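Local coordinates for protein adenylate isopentenyltransferase (Humulus lupulus, PDB 3A8T) that transfers an isopentenyl group from dimethylallyl diphosphate to ATP, ADP or AMP in the biosynthesis of cytokinins, at residues A[194-199]-A[270-275]; A[235-240]-A[265-270]. All coordinates share one frame; numbering follows the deposited sequence.

Interaction 1 (A[194-199]-A[270-275])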
loop_
_atom_site.group_PDB
_atom_site.type_symbol
_atom_site.label_atom_id
_atom_site.label_comp_id
_atom_site.label_asym_id
_atom_site.label_seq_id
_atom_site.Cartn_x
_atom_site.Cartn_y
_atom_site.Cartn_z
ATOM N N ARG A 194 6.179 -11.648 -2.329
ATOM C CA ARG A 194 4.822 -11.282 -2.024
ATOM C C ARG A 194 3.911 -11.444 -3.285
ATOM O O ARG A 194 2.741 -11.767 -3.175
ATOM C CB ARG A 194 4.817 -9.858 -1.489
ATOM C CG ARG A 194 3.489 -9.419 -1.037
ATOM C CD ARG A 194 3.489 -8.052 -0.399
ATOM N NE ARG A 194 3.549 -6.988 -1.400
ATOM C CZ ARG A 194 3.247 -5.706 -1.183
ATOM N NH1 ARG A 194 2.862 -5.282 0.026
ATOM N NH2 ARG A 194 3.288 -4.865 -2.210
ATOM N N VAL A 195 4.447 -11.235 -4.478
ATOM C CA VAL A 195 3.603 -11.412 -5.617
ATOM C C VAL A 195 3.221 -12.897 -5.635
ATOM O O VAL A 195 2.052 -13.238 -5.836
ATOM C CB VAL A 195 4.293 -10.977 -6.948
ATOM C CG1 VAL A 195 3.484 -11.533 -8.167
ATOM C CG2 VAL A 195 4.355 -9.432 -7.047
ATOM N N ASP A 196 4.196 -13.778 -5.387
ATOM C CA ASP A 196 3.931 -15.222 -5.343
ATOM C C ASP A 196 2.870 -15.559 -4.266
ATOM O O ASP A 196 1.973 -16.337 -4.510
ATOM C CB ASP A 196 5.239 -15.985 -5.072
ATOM C CG ASP A 196 6.106 -16.187 -6.346
ATOM O OD1 ASP A 196 5.942 -15.457 -7.343
ATOM O OD2 ASP A 196 6.971 -17.080 -6.353
ATOM N N ASP A 197 2.951 -14.974 -3.084
ATOM C CA ASP A 197 1.946 -15.223 -2.040
ATOM C C ASP A 197 0.540 -14.737 -2.454
ATOM O O ASP A 197 -0.429 -15.288 -2.038
ATOM C CB ASP A 197 2.303 -14.515 -0.720
ATOM C CG ASP A 197 3.641 -14.974 -0.095
ATOM O OD1 ASP A 197 4.338 -15.876 -0.641
ATOM O OD2 ASP A 197 4.009 -14.399 0.967
ATOM N N MET A 198 0.450 -13.656 -3.219
ATOM C CA MET A 198 -0.840 -13.116 -3.721
ATOM C C MET A 198 -1.427 -14.080 -4.747
ATOM O O MET A 198 -2.628 -14.275 -4.798
ATOM C CB MET A 198 -0.646 -11.745 -4.397
ATOM C CG MET A 198 -0.349 -10.649 -3.370
ATOM S SD MET A 198 0.621 -9.267 -3.913
ATOM C CE MET A 198 -0.394 -8.557 -5.092
ATOM N N LEU A 199 -0.574 -14.681 -5.566
ATOM C CA LEU A 199 -1.067 -15.622 -6.568
ATOM C C LEU A 199 -1.517 -16.865 -5.825
ATOM O O LEU A 199 -2.547 -17.430 -6.145
ATOM C CB LEU A 199 0.023 -16.039 -7.582
ATOM C CG LEU A 199 0.324 -15.430 -8.963
ATOM C CD1 LEU A 199 -0.909 -14.743 -9.540
ATOM C CD2 LEU A 199 1.519 -14.480 -8.852
ATOM N N ALA A 270 6.096 -9.190 -15.211
ATOM C CA ALA A 270 5.778 -7.804 -15.399
ATOM C C ALA A 270 5.256 -7.232 -14.131
ATOM O O ALA A 270 5.585 -6.130 -13.810
ATOM C CB ALA A 270 4.772 -7.603 -16.562
ATOM N N ILE A 271 4.457 -8.002 -13.411
ATOM C CA ILE A 271 3.877 -7.567 -12.149
ATOM C C ILE A 271 4.962 -7.368 -11.097
ATOM O O ILE A 271 4.935 -6.393 -10.336
ATOM C CB ILE A 271 2.852 -8.604 -11.631
ATOM C CG1 ILE A 271 1.537 -8.477 -12.377
ATOM C CG2 ILE A 271 2.625 -8.422 -10.158
ATOM C CD1 ILE A 271 0.518 -9.445 -11.889
ATOM N N LYS A 272 5.918 -8.293 -11.046
ATOM C CA LYS A 272 7.000 -8.219 -10.064
ATOM C C LYS A 272 7.824 -6.991 -10.344
ATOM O O LYS A 272 8.140 -6.231 -9.442
ATOM C CB LYS A 272 7.854 -9.477 -10.140
ATOM C CG LYS A 272 7.117 -10.697 -9.572
ATOM C CD LYS A 272 7.937 -11.950 -9.615
ATOM C CE LYS A 272 7.265 -12.998 -8.774
ATOM N NZ LYS A 272 7.948 -14.316 -8.779
ATOM N N GLU A 273 8.153 -6.816 -11.620
ATOM C CA GLU A 273 8.895 -5.664 -12.136
ATOM C C GLU A 273 8.258 -4.316 -11.900
ATOM O O GLU A 273 8.938 -3.387 -11.524
ATOM C CB GLU A 273 9.085 -5.802 -13.637
ATOM C CG GLU A 273 10.464 -6.223 -14.051
ATOM C CD GLU A 273 10.525 -6.423 -15.544
ATOM O OE1 GLU A 273 10.591 -7.617 -15.983
ATOM O OE2 GLU A 273 10.475 -5.375 -16.266
ATOM N N ASN A 274 6.972 -4.185 -12.206
ATOM C CA ASN A 274 6.287 -2.915 -11.990
ATOM C C ASN A 274 6.271 -2.531 -10.519
ATOM O O ASN A 274 6.333 -1.382 -10.168
ATOM C CB ASN A 274 4.869 -2.989 -12.559
ATOM C CG ASN A 274 4.894 -3.023 -14.101
ATOM O OD1 ASN A 274 5.900 -2.637 -14.682
ATOM N ND2 ASN A 274 3.838 -3.492 -14.745
ATOM N N THR A 275 6.254 -3.546 -9.671
ATOM C CA THR A 275 6.181 -3.405 -8.223
ATOM C C THR A 275 7.501 -2.901 -7.706
ATOM O O THR A 275 7.577 -2.006 -6.873
ATOM C CB THR A 275 5.849 -4.757 -7.622
ATOM O OG1 THR A 275 4.500 -5.114 -7.972
ATOM C CG2 THR A 275 6.047 -4.736 -6.124
#
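The carboxylate of Asp196 is met by the ammonium group of Lys272 from above its plane, about 35° out of it, with NZ 2.7 Å from OD1. Asp196 OD2 stays 3.8 Å from Lys272 NZ, which makes this a salt bridge through one oxygen. A second flat group, the carbonyl of Ile271, takes the backbone N of Thr275 on one face and the Thr275 hydroxyl on the other. The hydroxyl bond is the shorter, OG1 standing 2.7 Å from Ile271 O, at a C=O...donor angle of 155°.

Between these polar groups sits Val195, the residue most covered by the other helix. Its CG2 lies 3.7 Å from Ile271 CG2, and CG1 of the same valine touches that methyl too. Lys272 is extended beyond CG and passes obliquely over Val195, its CG 3.9 Å from Val195 CB and its CE 4.0 Å from the same atom, before reaching the aspartate.

In this P-loop fold, helix 184-201 follows strand 174-181 of the parallel sheet and helix 257-289 precedes the neighbouring strand 296-300; the contact therefore packs together two helices of the connection between adjacent strands. The two segments run more antiparallel than parallel, at 133°, with axes 10.5 Å apart at closest approach.

An alanine in place of Lys272 would probably leave Asp196 without its positive mate and open a gap over the flank of Val195, where the aliphatic chain now lies.

The helix pair is also tied to the nucleotide site. Arg194 NH2 hydrogen-bonds to Thr49 OG1 in the ATP-binding loop, while Thr275 packs on Leu191 of helix 184-201 and on Ile232, another ATP-binding residue.

Interaction 2 (A[235-240]-A[265-270])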
loop_
_atom_site.group_PDB
_atom_site.type_symbol
_atom_site.label_atom_id
_atom_site.label_comp_id
_atom_site.label_asym_id
_atom_site.label_seq_id
_atom_site.Cartn_x
_atom_site.Cartn_y
_atom_site.Cartn_z
ATOM N N PRO A 235 -3.497 -4.295 -15.256
ATOM C CA PRO A 235 -3.089 -4.104 -16.669
ATOM C C PRO A 235 -2.307 -5.306 -17.196
ATOM O O PRO A 235 -2.511 -5.709 -18.345
ATOM C CB PRO A 235 -2.219 -2.829 -16.648
ATOM C CG PRO A 235 -2.327 -2.265 -15.158
ATOM C CD PRO A 235 -2.688 -3.478 -14.322
ATOM N N GLU A 236 -1.478 -5.899 -16.317
ATOM C CA GLU A 236 -0.627 -7.051 -16.653
ATOM C C GLU A 236 -1.482 -8.252 -17.013
ATOM O O GLU A 236 -1.279 -8.869 -18.072
ATOM C CB GLU A 236 0.351 -7.407 -15.514
ATOM C CG GLU A 236 1.327 -6.326 -15.132
ATOM C CD GLU A 236 0.745 -5.270 -14.176
ATOM O OE1 GLU A 236 -0.505 -5.148 -13.994
ATOM O OE2 GLU A 236 1.561 -4.546 -13.578
ATOM N N PHE A 237 -2.447 -8.582 -16.163
ATOM C CA PHE A 237 -3.286 -9.705 -16.523
ATOM C C PHE A 237 -4.250 -9.434 -17.632
ATOM O O PHE A 237 -4.638 -10.364 -18.316
ATOM C CB PHE A 237 -3.952 -10.343 -15.294
ATOM C CG PHE A 237 -3.100 -11.461 -14.711
ATOM C CD1 PHE A 237 -2.878 -12.644 -15.459
ATOM C CD2 PHE A 237 -2.369 -11.281 -13.511
ATOM C CE1 PHE A 237 -1.941 -13.608 -15.028
ATOM C CE2 PHE A 237 -1.442 -12.235 -13.082
ATOM C CZ PHE A 237 -1.222 -13.397 -13.838
ATOM N N ASP A 238 -4.647 -8.177 -17.832
ATOM C CA ASP A 238 -5.544 -7.851 -18.968
ATOM C C ASP A 238 -4.829 -8.272 -20.276
ATOM O O ASP A 238 -5.442 -8.786 -21.225
ATOM C CB ASP A 238 -5.889 -6.350 -19.028
ATOM C CG ASP A 238 -6.912 -5.933 -17.962
ATOM O OD1 ASP A 238 -7.538 -6.828 -17.339
ATOM O OD2 ASP A 238 -7.102 -4.713 -17.733
ATOM N N ARG A 239 -3.523 -8.089 -20.318
ATOM C CA ARG A 239 -2.778 -8.471 -21.497
ATOM C C ARG A 239 -2.912 -9.993 -21.678
ATOM O O ARG A 239 -3.133 -10.474 -22.766
ATOM C CB ARG A 239 -1.342 -8.049 -21.305
ATOM C CG ARG A 239 -0.405 -8.302 -22.446
ATOM C CD ARG A 239 0.682 -7.223 -22.432
ATOM N NE ARG A 239 1.651 -7.548 -23.450
ATOM C CZ ARG A 239 1.402 -7.434 -24.741
ATOM N NH1 ARG A 239 0.232 -6.973 -25.169
ATOM N NH2 ARG A 239 2.286 -7.860 -25.608
ATOM N N TYR A 240 -2.810 -10.740 -20.590
ATOM C CA TYR A 240 -2.969 -12.186 -20.631
ATOM C C TYR A 240 -4.401 -12.579 -20.995
ATOM O O TYR A 240 -4.606 -13.371 -21.875
ATOM C CB TYR A 240 -2.616 -12.782 -19.285
ATOM C CG TYR A 240 -2.915 -14.227 -19.185
ATOM C CD1 TYR A 240 -1.997 -15.184 -19.610
ATOM C CD2 TYR A 240 -4.111 -14.664 -18.650
ATOM C CE1 TYR A 240 -2.255 -16.534 -19.499
ATOM C CE2 TYR A 240 -4.376 -16.027 -18.534
ATOM C CZ TYR A 240 -3.444 -16.954 -18.956
ATOM O OH TYR A 240 -3.713 -18.291 -18.795
ATOM N N GLU A 265 3.522 -16.402 -17.595
ATOM C CA GLU A 265 4.817 -16.159 -17.044
ATOM C C GLU A 265 5.188 -14.707 -17.226
ATOM O O GLU A 265 5.659 -14.086 -16.290
ATOM C CB GLU A 265 5.794 -17.123 -17.746
ATOM C CG GLU A 265 7.265 -17.015 -17.401
ATOM C CD GLU A 265 8.168 -17.962 -18.284
ATOM O OE1 GLU A 265 9.431 -17.911 -18.153
ATOM O OE2 GLU A 265 7.608 -18.750 -19.104
ATOM N N GLU A 266 4.962 -14.175 -18.424
ATOM C CA GLU A 266 5.267 -12.782 -18.752
ATOM C C GLU A 266 4.419 -11.822 -17.882
ATOM O O GLU A 266 4.905 -10.804 -17.422
ATOM C CB GLU A 266 5.009 -12.491 -20.262
ATOM C CG GLU A 266 4.340 -11.120 -20.504
ATOM C CD GLU A 266 4.245 -10.630 -21.981
ATOM O OE1 GLU A 266 3.354 -11.100 -22.747
ATOM O OE2 GLU A 266 5.059 -9.747 -22.362
ATOM N N ALA A 267 3.144 -12.135 -17.692
ATOM C CA ALA A 267 2.298 -11.289 -16.873
ATOM C C ALA A 267 2.930 -11.241 -15.459
ATOM O O ALA A 267 3.178 -10.148 -14.899
ATOM C CB ALA A 267 0.911 -11.848 -16.856
ATOM N N VAL A 268 3.267 -12.417 -14.912
ATOM C CA VAL A 268 3.866 -12.460 -13.598
ATOM C C VAL A 268 5.154 -11.680 -13.431
ATOM O O VAL A 268 5.288 -11.015 -12.421
ATOM C CB VAL A 268 4.109 -13.873 -13.103
ATOM C CG1 VAL A 268 4.738 -13.812 -11.696
ATOM C CG2 VAL A 268 2.792 -14.639 -13.032
ATOM N N ARG A 269 6.087 -11.754 -14.383
ATOM C CA ARG A 269 7.365 -11.003 -14.297
ATOM C C ARG A 269 7.074 -9.526 -14.389
ATOM O O ARG A 269 7.729 -8.712 -13.757
ATOM C CB ARG A 269 8.334 -11.248 -15.475
ATOM C CG ARG A 269 8.747 -12.658 -15.775
ATOM C CD ARG A 269 9.481 -12.746 -17.147
ATOM N NE ARG A 269 10.855 -12.232 -17.143
ATOM C CZ ARG A 269 11.760 -12.440 -18.125
ATOM N NH1 ARG A 269 11.437 -13.159 -19.214
ATOM N NH2 ARG A 269 13.010 -11.956 -18.014
ATOM N N ALA A 270 6.096 -9.190 -15.211
ATOM C CA ALA A 270 5.778 -7.804 -15.399
ATOM C C ALA A 270 5.256 -7.232 -14.131
ATOM O O ALA A 270 5.585 -6.130 -13.810
ATOM C CB ALA A 270 4.772 -7.603 -16.562
#
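Ala267, Glu236 and Phe237 carry most of this contact, with Ala267 facing helix 234-243 where the backbones come closest: its CA is 5.2 Å from Glu236 CA. The methyl group of Ala267 lies over one face of the Phe237 ring, offset toward the rim, in a CH-pi contact 4.1 Å from CB to the ring centroid. CE1 is the ring atom nearest to it, at 3.8 Å from Ala267 CB. Val268 CG2 reaches the same ring obliquely at CZ.

Glu236 offers its aliphatic part. CG is beside the backbone N (chi1 -61°) and rests 3.9 Å from Ala270 CB; the chain then bends at chi2, and the carboxylate is turned to other partners, OE1 accepting a hydrogen bond from Gly233 N. Phe204 meets the Phe237 ring edge-to-face, and Phe264 adds to the aromatic cluster.

The segments are nearly antiparallel, at 169°, and their axes approach to 8.8 Å, a spacing suited to the small alanines in the interface. At the solvent-exposed margin Arg239 NE and Glu266 OE1 stand 4.0 Å apart, the oxygen well out of the guanidinium plane. Cohesion here thus rests mainly on apolar and CH-pi packing, with at most a loose electrostatic attraction at the border.

In the fold
Helix 257-289 serves both contacts, presenting one surface to helix 184-201 in interaction 1 and another to helix 234-243 in interaction 2, with Ala270 common to both segments; the centres are about 10 Å apart. The two join directly: Asn274 ND2 lies 2.8 Å from Glu236 OE2 in a probable hydrogen bond, and Ile271 CG1 packs 3.5 Å from Glu236 CG. Ile271 also reaches Phe237, its CD1 3.6 Å from CE2 of that ring. Both border the nucleotide site without lining it closely: the side chains of Thr275 and Glu236 come to about 7 and 8 Å of the bound ATP, and each is near the ATP-binding residue Ile232.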